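Local atomic coordinates of transcriptional regulator, MarR/EmrR family (Clostridium acetobutylicum, PDB entry 3JW4), a protein that probably binds DNA and regulates transcription as a homodimeric winged helix-turn-helix protein of the MarR family. Residues K25-T28 and S29-R33; I47-I50 and Y51-E55; I117-E120 and V121-I125; K127-K131 and D132-Q136. All blocks are in the same frame, centred on the assembly; numbering follows the deposited sequence. Where two conformers were deposited one is given.

Contact 1: K25-T28 and S29-R33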
loop_
_atom_site.group_PDB
_atom_site.type_symbol
_atom_site.label_atom_id
_atom_site.label_comp_id
_atom_site.label_asym_id
_atom_site.label_seq_id
_atom_site.Cartn_x
_atom_site.Cartn_y
_atom_site.Cartn_z
ATOM N N LYS B 25 -7.344 -1.859 6.542
ATOM C CA LYS B 25 -8.035 -1.500 7.793
ATOM C C LYS B 25 -7.140 -0.644 8.709
ATOM O O LYS B 25 -7.622 0.310 9.343
ATOM C CB LYS B 25 -8.505 -2.741 8.559
ATOM C CG LYS B 25 -9.727 -3.404 7.974
ATOM C CD LYS B 25 -10.044 -4.746 8.648
ATOM C CE LYS B 25 -11.203 -5.441 7.956
ATOM N NZ LYS B 25 -11.544 -6.730 8.571
ATOM N N LEU B 26 -5.860 -0.985 8.807
ATOM C CA LEU B 26 -4.933 -0.197 9.628
ATOM C C LEU B 26 -4.787 1.217 9.047
ATOM O O LEU B 26 -4.892 2.213 9.770
ATOM C CB LEU B 26 -3.556 -0.843 9.697
ATOM C CG LEU B 26 -3.459 -2.234 10.339
ATOM C CD1 LEU B 26 -2.076 -2.782 10.214
ATOM C CD2 LEU B 26 -3.891 -2.204 11.794
ATOM N N LYS B 27 -4.563 1.286 7.740
ATOM C CA LYS B 27 -4.376 2.543 7.062
ATOM C C LYS B 27 -5.603 3.438 7.136
ATOM O O LYS B 27 -5.460 4.645 7.228
ATOM C CB LYS B 27 -3.999 2.339 5.596
ATOM C CG LYS B 27 -3.406 3.602 4.959
ATOM C CD LYS B 27 -3.523 3.599 3.439
ATOM C CE LYS B 27 -2.788 4.818 2.832
ATOM N NZ LYS B 27 -3.531 5.367 1.657
ATOM N N THR B 28 -6.791 2.852 7.106
ATOM C CA THR B 28 -8.028 3.627 7.183
ATOM C C THR B 28 -8.167 4.192 8.582
ATOM O O THR B 28 -8.390 5.389 8.741
ATOM C CB THR B 28 -9.259 2.769 6.817
ATOM O OG1 THR B 28 -9.114 2.302 5.476
ATOM C CG2 THR B 28 -10.557 3.575 6.930
ATOM N N SER B 29 -8.046 3.331 9.588
ATOM C CA SER B 29 -7.917 3.762 10.974
ATOM C C SER B 29 -6.946 4.967 11.073
ATOM O O SER B 29 -7.306 6.031 11.583
ATOM C CB SER B 29 -7.384 2.602 11.823
ATOM O OG SER B 29 -8.195 2.333 12.938
ATOM N N ALA B 30 -5.731 4.826 10.542
ATOM C CA ALA B 30 -4.703 5.873 10.734
ATOM C C ALA B 30 -4.982 7.131 9.908
ATOM O O ALA B 30 -4.920 8.232 10.442
ATOM C CB ALA B 30 -3.300 5.353 10.436
ATOM N N ASP B 31 -5.265 6.975 8.617
ATOM C CA ASP B 31 -5.548 8.127 7.751
ATOM C C ASP B 31 -6.676 9.015 8.267
ATOM O O ASP B 31 -6.590 10.258 8.150
ATOM C CB ASP B 31 -5.885 7.688 6.327
ATOM C CG ASP B 31 -4.666 7.210 5.575
ATOM O OD1 ASP B 31 -3.537 7.368 6.112
ATOM O OD2 ASP B 31 -4.850 6.677 4.452
ATOM N N ALA B 32 -7.705 8.377 8.841
ATOM C CA ALA B 32 -8.872 9.090 9.363
ATOM C C ALA B 32 -8.555 9.862 10.645
ATOM O O ALA B 32 -8.952 11.023 10.780
ATOM C CB ALA B 32 -10.054 8.134 9.576
ATOM N N ARG B 33 -7.816 9.244 11.562
ATOM C CA ARG B 33 -7.425 9.896 12.822
ATOM C C ARG B 33 -6.406 11.055 12.635
ATOM O O ARG B 33 -6.301 11.984 13.455
ATOM C CB ARG B 33 -6.878 8.849 13.793
ATOM C CG ARG B 33 -7.647 8.820 15.114
ATOM C CD ARG B 33 -7.212 7.665 16.016
ATOM N NE ARG B 33 -6.681 8.140 17.297
ATOM C CZ ARG B 33 -6.198 7.352 18.253
ATOM N NH1 ARG B 33 -5.728 7.898 19.368
ATOM N NH2 ARG B 33 -6.189 6.025 18.111
#

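Contact 2: I47-I50 and Y51-E55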
loop_
_atom_site.group_PDB
_atom_site.type_symbol
_atom_site.label_atom_id
_atom_site.label_comp_id
_atom_site.label_asym_id
_atom_site.label_seq_id
_atom_site.Cartn_x
_atom_site.Cartn_y
_atom_site.Cartn_z
ATOM N N ILE B 47 8.487 13.976 9.688
ATOM C CA ILE B 47 8.833 14.694 10.922
ATOM C C ILE B 47 9.529 13.770 11.938
ATOM O O ILE B 47 10.494 14.168 12.560
ATOM C CB ILE B 47 7.642 15.302 11.641
ATOM C CG1 ILE B 47 6.903 16.282 10.800
ATOM C CG2 ILE B 47 8.130 16.196 12.817
ATOM C CD1 ILE B 47 5.707 16.845 11.539
ATOM N N GLY B 48 8.980 12.570 12.139
ATOM C CA GLY B 48 9.597 11.560 12.991
ATOM C C GLY B 48 11.044 11.266 12.604
ATOM O O GLY B 48 11.914 11.194 13.454
ATOM N N TYR B 49 11.291 11.066 11.319
ATOM C CA TYR B 49 12.630 10.748 10.828
ATOM C C TYR B 49 13.550 11.930 11.140
ATOM O O TYR B 49 14.671 11.759 11.613
ATOM C CB TYR B 49 12.604 10.477 9.305
ATOM C CG TYR B 49 13.958 10.099 8.757
ATOM C CD1 TYR B 49 14.443 8.788 8.906
ATOM C CD2 TYR B 49 14.791 11.047 8.181
ATOM C CE1 TYR B 49 15.719 8.426 8.453
ATOM C CE2 TYR B 49 16.091 10.694 7.716
ATOM C CZ TYR B 49 16.533 9.381 7.858
ATOM O OH TYR B 49 17.775 9.009 7.408
ATOM N N ILE B 50 13.060 13.145 10.914
ATOM C CA ILE B 50 13.859 14.311 11.201
ATOM C C ILE B 50 14.163 14.381 12.697
ATOM O O ILE B 50 15.305 14.530 13.086
ATOM C CB ILE B 50 13.220 15.612 10.748
ATOM C CG1 ILE B 50 13.005 15.657 9.237
ATOM C CG2 ILE B 50 14.079 16.768 11.159
ATOM C CD1 ILE B 50 12.044 16.761 8.807
ATOM N N TYR B 51 13.149 14.240 13.533
ATOM C CA TYR B 51 13.343 14.280 14.972
ATOM C C TYR B 51 14.396 13.244 15.439
ATOM O O TYR B 51 15.266 13.558 16.223
ATOM C CB TYR B 51 12.022 14.023 15.692
ATOM C CG TYR B 51 12.074 14.237 17.195
ATOM C CD1 TYR B 51 12.406 15.465 17.703
ATOM C CD2 TYR B 51 11.779 13.215 18.090
ATOM C CE1 TYR B 51 12.459 15.695 19.046
ATOM C CE2 TYR B 51 11.827 13.439 19.474
ATOM C CZ TYR B 51 12.171 14.706 19.932
ATOM O OH TYR B 51 12.256 15.041 21.265
ATOM N N GLU B 52 14.314 12.029 14.916
ATOM C CA GLU B 52 15.224 10.948 15.319
ATOM C C GLU B 52 16.674 11.147 14.871
ATOM O O GLU B 52 17.562 10.735 15.561
ATOM C CB GLU B 52 14.739 9.617 14.755
ATOM C CG GLU B 52 13.467 9.149 15.369
ATOM C CD GLU B 52 13.633 7.987 16.352
ATOM O OE1 GLU B 52 12.674 7.176 16.428
ATOM O OE2 GLU B 52 14.691 7.889 17.043
ATOM N N ASN B 53 16.898 11.790 13.726
ATOM C CA ASN B 53 18.213 11.831 13.110
ATOM C C ASN B 53 18.828 13.208 13.014
ATOM O O ASN B 53 19.933 13.337 12.497
ATOM C CB ASN B 53 18.139 11.213 11.716
ATOM C CG ASN B 53 17.711 9.762 11.753
ATOM O OD1 ASN B 53 18.501 8.890 12.102
ATOM N ND2 ASN B 53 16.458 9.494 11.398
ATOM N N GLN B 54 18.145 14.236 13.521
ATOM C CA GLN B 54 18.597 15.617 13.342
ATOM C C GLN B 54 20.001 15.899 13.909
ATOM O O GLN B 54 20.716 16.756 13.384
ATOM C CB GLN B 54 17.583 16.634 13.911
ATOM C CG GLN B 54 17.320 16.546 15.406
ATOM C CD GLN B 54 16.161 17.416 15.896
ATOM O OE1 GLN B 54 15.399 17.945 15.125
ATOM N NE2 GLN B 54 16.016 17.521 17.205
ATOM N N GLU B 55 20.394 15.214 14.973
ATOM C CA GLU B 55 21.721 15.453 15.586
ATOM C C GLU B 55 22.863 14.870 14.751
ATOM O O GLU B 55 24.038 15.221 14.956
ATOM C CB GLU B 55 21.775 14.933 17.021
ATOM C CG GLU B 55 21.059 15.855 17.994
ATOM C CD GLU B 55 21.214 15.438 19.444
ATOM O OE1 GLU B 55 22.146 14.661 19.782
ATOM O OE2 GLU B 55 20.391 15.897 20.251
#

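Contact 3: I117-E120 and V121-I125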
loop_
_atom_site.group_PDB
_atom_site.type_symbol
_atom_site.label_atom_id
_atom_site.label_comp_id
_atom_site.label_asym_id
_atom_site.label_seq_id
_atom_site.Cartn_x
_atom_site.Cartn_y
_atom_site.Cartn_z
ATOM N N ILE B 117 -0.887 7.826 17.731
ATOM C CA ILE B 117 -1.877 7.295 16.821
ATOM C C ILE B 117 -1.368 5.972 16.235
ATOM O O ILE B 117 -2.073 4.958 16.279
ATOM C CB ILE B 117 -2.243 8.312 15.740
ATOM C CG1 ILE B 117 -2.979 9.505 16.384
ATOM C CG2 ILE B 117 -3.134 7.676 14.696
ATOM C CD1 ILE B 117 -3.423 10.561 15.384
ATOM N N PHE B 118 -0.124 5.965 15.771
ATOM C CA PHE B 118 0.477 4.752 15.196
ATOM C C PHE B 118 0.576 3.621 16.217
ATOM O O PHE B 118 0.411 2.446 15.873
ATOM C CB PHE B 118 1.863 5.031 14.602
ATOM C CG PHE B 118 1.873 6.034 13.443
ATOM C CD1 PHE B 118 0.890 6.029 12.477
ATOM C CD2 PHE B 118 2.930 6.941 13.311
ATOM C CE1 PHE B 118 0.934 6.931 11.400
ATOM C CE2 PHE B 118 2.985 7.864 12.250
ATOM C CZ PHE B 118 1.984 7.850 11.283
ATOM N N LEU B 119 0.841 3.967 17.468
ATOM C CA LEU B 119 0.933 2.972 18.517
ATOM C C LEU B 119 -0.439 2.335 18.872
ATOM O O LEU B 119 -0.506 1.122 19.159
ATOM C CB LEU B 119 1.558 3.571 19.757
ATOM C CG LEU B 119 2.216 2.547 20.676
ATOM C CD1 LEU B 119 3.599 2.128 20.108
ATOM C CD2 LEU B 119 2.325 3.102 22.099
ATOM N N GLU B 120 -1.522 3.124 18.846
ATOM C CA GLU B 120 -2.852 2.561 19.096
ATOM C C GLU B 120 -3.253 1.639 17.933
ATOM O O GLU B 120 -3.867 0.611 18.157
ATOM C CB GLU B 120 -3.921 3.632 19.322
ATOM C CG GLU B 120 -3.566 4.688 20.417
ATOM C CD GLU B 120 -4.783 5.222 21.200
ATOM O OE1 GLU B 120 -5.933 5.101 20.689
ATOM O OE2 GLU B 120 -4.578 5.765 22.325
ATOM N N VAL B 121 -2.907 2.018 16.709
ATOM C CA VAL B 121 -3.176 1.175 15.551
ATOM C C VAL B 121 -2.390 -0.130 15.657
ATOM O O VAL B 121 -2.934 -1.206 15.426
ATOM C CB VAL B 121 -2.892 1.895 14.219
ATOM C CG1 VAL B 121 -2.976 0.917 13.031
ATOM C CG2 VAL B 121 -3.878 3.059 14.020
ATOM N N GLU B 122 -1.136 -0.047 16.051
ATOM C CA GLU B 122 -0.302 -1.233 16.239
ATOM C C GLU B 122 -0.925 -2.192 17.244
ATOM O O GLU B 122 -0.947 -3.416 17.036
ATOM C CB GLU B 122 1.102 -0.827 16.709
ATOM C CG GLU B 122 2.050 -1.991 17.072
ATOM C CD GLU B 122 2.732 -2.613 15.867
ATOM O OE1 GLU B 122 2.467 -2.197 14.720
ATOM O OE2 GLU B 122 3.565 -3.521 16.064
ATOM N N GLU B 123 -1.413 -1.641 18.350
ATOM C CA GLU B 123 -1.992 -2.439 19.412
ATOM C C GLU B 123 -3.287 -3.120 18.967
ATOM O O GLU B 123 -3.660 -4.131 19.527
ATOM C CB GLU B 123 -2.225 -1.589 20.672
ATOM C CG GLU B 123 -0.948 -1.438 21.550
ATOM C CD GLU B 123 -0.953 -0.230 22.516
ATOM O OE1 GLU B 123 -1.657 0.779 22.248
ATOM O OE2 GLU B 123 -0.226 -0.292 23.547
ATOM N N SER B 124 -3.970 -2.567 17.972
ATOM C CA SER B 124 -5.190 -3.187 17.478
ATOM C C SER B 124 -4.898 -4.518 16.743
ATOM O O SER B 124 -5.747 -5.406 16.679
ATOM C CB SER B 124 -5.957 -2.217 16.579
ATOM O OG SER B 124 -5.358 -2.098 15.307
ATOM N N ILE B 125 -3.678 -4.657 16.235
ATOM C CA ILE B 125 -3.258 -5.897 15.590
ATOM C C ILE B 125 -3.244 -7.048 16.583
ATOM O O ILE B 125 -3.736 -8.130 16.270
ATOM C CB ILE B 125 -1.890 -5.768 14.915
ATOM C CG1 ILE B 125 -1.960 -4.685 13.818
ATOM C CG2 ILE B 125 -1.457 -7.119 14.369
ATOM C CD1 ILE B 125 -0.605 -4.253 13.214
#

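Contact 4: K127-K131 and D132-Q136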
loop_
_atom_site.group_PDB
_atom_site.type_symbol
_atom_site.label_atom_id
_atom_site.label_comp_id
_atom_site.label_asym_id
_atom_site.label_seq_id
_atom_site.Cartn_x
_atom_site.Cartn_y
_atom_site.Cartn_z
ATOM N N LYS B 127 -4.637 -7.258 19.828
ATOM C CA LYS B 127 -5.687 -7.319 20.861
ATOM C C LYS B 127 -6.273 -8.725 21.020
ATOM O O LYS B 127 -6.420 -9.223 22.128
ATOM C CB LYS B 127 -6.817 -6.309 20.566
ATOM C CG LYS B 127 -6.606 -4.932 21.177
ATOM C CD LYS B 127 -7.696 -3.912 20.731
ATOM C CE LYS B 127 -7.251 -2.451 20.861
ATOM N NZ LYS B 127 -7.907 -1.731 22.003
ATOM N N GLY B 128 -6.587 -9.374 19.912
ATOM C CA GLY B 128 -7.220 -10.669 19.971
ATOM C C GLY B 128 -6.285 -11.857 20.031
ATOM O O GLY B 128 -6.745 -12.975 19.879
ATOM N N LEU B 129 -4.986 -11.631 20.251
ATOM C CA LEU B 129 -4.005 -12.726 20.161
ATOM C C LEU B 129 -3.381 -13.060 21.519
ATOM O O LEU B 129 -3.032 -12.166 22.269
ATOM C CB LEU B 129 -2.882 -12.366 19.195
ATOM C CG LEU B 129 -3.255 -12.038 17.741
ATOM C CD1 LEU B 129 -2.000 -11.721 16.894
ATOM C CD2 LEU B 129 -4.048 -13.161 17.133
ATOM N N THR B 130 -3.181 -14.349 21.775
ATOM C CA THR B 130 -2.383 -14.811 22.915
ATOM C C THR B 130 -0.929 -14.352 22.758
ATOM O O THR B 130 -0.491 -14.035 21.651
ATOM C CB THR B 130 -2.361 -16.331 23.009
ATOM O OG1 THR B 130 -1.704 -16.864 21.854
ATOM C CG2 THR B 130 -3.778 -16.915 23.088
ATOM N N LYS B 131 -0.180 -14.320 23.862
ATOM C CA LYS B 131 1.256 -14.042 23.787
ATOM C C LYS B 131 1.989 -14.989 22.802
ATOM O O LYS B 131 2.859 -14.558 22.062
ATOM C CB LYS B 131 1.890 -14.087 25.190
ATOM C CG LYS B 131 1.784 -12.736 25.931
ATOM C CD LYS B 131 1.855 -12.887 27.476
ATOM C CE LYS B 131 1.729 -11.547 28.191
ATOM N NZ LYS B 131 1.282 -10.454 27.242
ATOM N N ASP B 132 1.619 -16.261 22.759
ATOM C CA ASP B 132 2.289 -17.173 21.846
ATOM C C ASP B 132 1.976 -16.833 20.374
ATOM O O ASP B 132 2.854 -16.812 19.519
ATOM C CB ASP B 132 1.925 -18.611 22.160
ATOM C CG ASP B 132 2.855 -19.595 21.473
ATOM O OD1 ASP B 132 4.097 -19.384 21.544
ATOM O OD2 ASP B 132 2.359 -20.560 20.857
ATOM N N GLU B 133 0.721 -16.524 20.103
ATOM C CA GLU B 133 0.308 -16.123 18.769
ATOM C C GLU B 133 1.036 -14.844 18.326
ATOM O O GLU B 133 1.434 -14.722 17.178
ATOM C CB GLU B 133 -1.214 -15.943 18.707
ATOM C CG GLU B 133 -1.991 -17.241 18.582
ATOM C CD GLU B 133 -3.477 -17.072 18.962
ATOM O OE1 GLU B 133 -3.871 -16.037 19.545
ATOM O OE2 GLU B 133 -4.251 -17.982 18.682
ATOM N N GLN B 134 1.224 -13.909 19.235
ATOM C CA GLN B 134 1.985 -12.686 18.931
ATOM C C GLN B 134 3.455 -12.976 18.568
ATOM O O GLN B 134 4.017 -12.368 17.664
ATOM C CB GLN B 134 1.955 -11.723 20.113
ATOM C CG GLN B 134 0.547 -11.189 20.431
ATOM C CD GLN B 134 0.506 -10.365 21.706
ATOM O OE1 GLN B 134 1.344 -9.505 21.921
ATOM N NE2 GLN B 134 -0.476 -10.614 22.532
ATOM N N LYS B 135 4.054 -13.905 19.283
ATOM C CA LYS B 135 5.444 -14.291 19.050
ATOM C C LYS B 135 5.540 -15.040 17.702
ATOM O O LYS B 135 6.417 -14.778 16.870
ATOM C CB LYS B 135 5.903 -15.172 20.207
ATOM C CG LYS B 135 7.338 -15.010 20.577
ATOM C CD LYS B 135 7.686 -15.730 21.918
ATOM C CE LYS B 135 7.303 -17.209 21.895
ATOM N NZ LYS B 135 7.584 -17.869 20.595
ATOM N N GLN B 136 4.608 -15.942 17.462
ATOM C CA GLN B 136 4.596 -16.647 16.182
ATOM C C GLN B 136 4.399 -15.682 15.014
ATOM O O GLN B 136 5.103 -15.781 14.028
ATOM C CB GLN B 136 3.550 -17.745 16.176
ATOM C CG GLN B 136 3.860 -18.849 17.140
ATOM C CD GLN B 136 2.677 -19.766 17.403
ATOM O OE1 GLN B 136 1.549 -19.528 16.932
ATOM N NE2 GLN B 136 2.929 -20.832 18.178
#

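Contact 1: K25-T28 and S29-R33
Lys25 and Ser29 meet through the backbone, the carbonyl O of Lys25 accepting from Ser29 N at 3.1 Å, in a regular alpha-helical turn of helix 14-35. The side chain of Lys25 leaves this turn altogether: its NZ forms a salt bridge with the terminal carboxylate of Met148 of the second subunit, so the helix takes part in the dimer interface of this MarR-type fold. Next comes Leu26, whose carbonyl O receives Ala30 N at 2.9 Å while its buried side chain packs on Val121, Ser124 and Ile125 of helix 105-126. Lys27 then carries the one side-chain pairing of the turn, an i to i+4 salt bridge on the exposed face, with Lys27 NZ 3.4 Å from Asp31 OD2. With CG anti to the backbone N (chi1 -163°), the chain of Lys27 slants across Asp31 OD2, so that CG, CD and CE all come close to this one oxygen; Lys27 CE lies 3.2 Å from Asp31 OD2. Lys27 O is the acceptor for Asp31 N at 2.7 Å, so backbone and side chains link the same two residues. The lysine charge probably offsets that of the carboxylate beside this carbonyl. Thr28 turns its hydroxyl back to Met24 O, while its own carbonyl O bonds Ala32 N, and Thr28 O lies 3.3 Å from Ala32 CB.

Contact 2: I47-I50 and Y51-E55
Over one face of the Tyr49 ring sits the side-chain amide of Asn53, its ND2 3.2 Å above the ring plane and displaced toward the rim, where CE1 is the nearest ring atom. Ring and amide planes are inclined by 40°, so the amide leans over the ring without stacking flat on it. The pair lies in the last turns of helix 41-53, part of the MarR-type winged helix-turn-helix fold. Tyr49 reaches the amide because its CG is anti to the backbone N (chi1 -178°), with the ring beside its own carbonyl. That carbonyl O is gripped twice by one residue: Asn53 ND2 donates to Tyr49 O at 2.9 Å, and Asn53 N donates to the same oxygen at 3.1 Å, the two arriving from opposite faces of the carbonyl plane. The bond from Asn53 ND2 to Tyr49 O helps hold the amide over the ring. Asn53 N also bonds Ile50 O, approaching from well above that carbonyl's plane, consistent with a departure from the plain i to i+4 pattern near the end of the helix. Elsewhere round the helix, Ile50 packs on Ile101 and Val103 of strand 100-103, and Ile47 on helix 105-126. Gln54 OE1 accepts from Val103 N, tying Gln54 to the same strand, while Gln54 N makes a weak bond to Ile50 O at 2.9 Å.

Contact 3: I117-E120 and V121-I125
Val121 lies against Ile117 one turn back along helix 105-126: Val121 N donates to Ile117 O at 3.1 Å, and its CG2 methyl comes within 3.5 Å of that same oxygen. CG2 reaches it because it is anti to the carbonyl carbon of Val121, whereas CG1 is anti to the backbone N (chi1 171°) and faces helix 14-35. Glu122 follows, its N bonded to Phe118 O at 2.9 Å. Its chain leads away from this turn to the second subunit, where OE1 bonds Ser16 OG and OE2 bonds Tyr15 N; both oxygens of this buried carboxylate therefore have partners. Glu123 N donates to Leu119 O at 3.0 Å, and the glutamate chain then runs extended along that carbonyl, with Glu123 OE1 3.3 Å from Leu119 O, a close approach of two acceptors and not a hydrogen bond. The backbone N of Ser124 makes a weak bond to Glu120 O, but its hydroxyl folds back within its own turn and donates to Val121 O at 2.6 Å, lying in the carbonyl plane on a lone pair; chi1 of 76° brings OG over its own backbone toward that oxygen. Ile125, buried, bonds Glu122 O through its backbone N. Ile117, Val121 and Ile125 pack against helix 14-35, where Glu120 also pairs with Arg33, while Glu122 bonds across the dimer. Since the carboxylate of Glu122 is buried, its two donors from the second subunit probably offset much of the cost of burying its charge.

Contact 4: K127-K131 and D132-Q136
A capping box opens helix 131-146, with Thr130 at the N-cap and Glu133 three residues on, each side chain serving the backbone of the other. Glu133 N donates to Thr130 OG1 at 3.0 Å, and Thr130 N donates to Glu133 OE1 at 2.9 Å. The hydroxyl is brought to the amide by chi1 of 64°, which places OG1 between the backbone N and the carbonyl carbon. Thr130 N meets Glu133 OE1 on its anti side, 29° out of the carboxylate plane, and the glutamate chain crosses the threonine at a slant. Gln134 supplies a second clasp: its NE2 bonds Leu129 O at 3.0 Å, from well above that carbonyl's plane, while its CG rests 3.8 Å from Leu129 CB. Leu129 itself packs on Val144 of the second subunit. Backbone bonding begins with Gln134 N to Thr130 O, then Lys135 N to Lys131 O. Glu133 OE1 has a further partner in Lys143 of the second subunit, which also bonds Gly128 O. One carboxylate oxygen thus serves both the cap and the dimer interface, and Lys143 of the second subunit, together with the helix N-terminus, would be expected to stabilise its negative charge.

Along the chain the contacts lie in series on helices 14-35, 41-53 and 105-126 and the start of helix 131-146. Contacts 1 and 3 touch, their centres 10 Å apart, by a salt bridge and aliphatic packing between helices 14-35 and 105-126. Contact 4 adjoins contact 3 in sequence, with centres 15 Å apart, and contacts 1, 3 and 4 all reach the second subunit. Contact 2 stands away, against strand 100-103, its centre 23, 21 and 32 Å from those of contacts 1, 3 and 4, though nearest atoms of contacts 2 and 3 are about 8 Å apart. The set thus spans the dimerisation helices and the winged helix-turn-helix part, which probably binds DNA; helix 105-126 connects both.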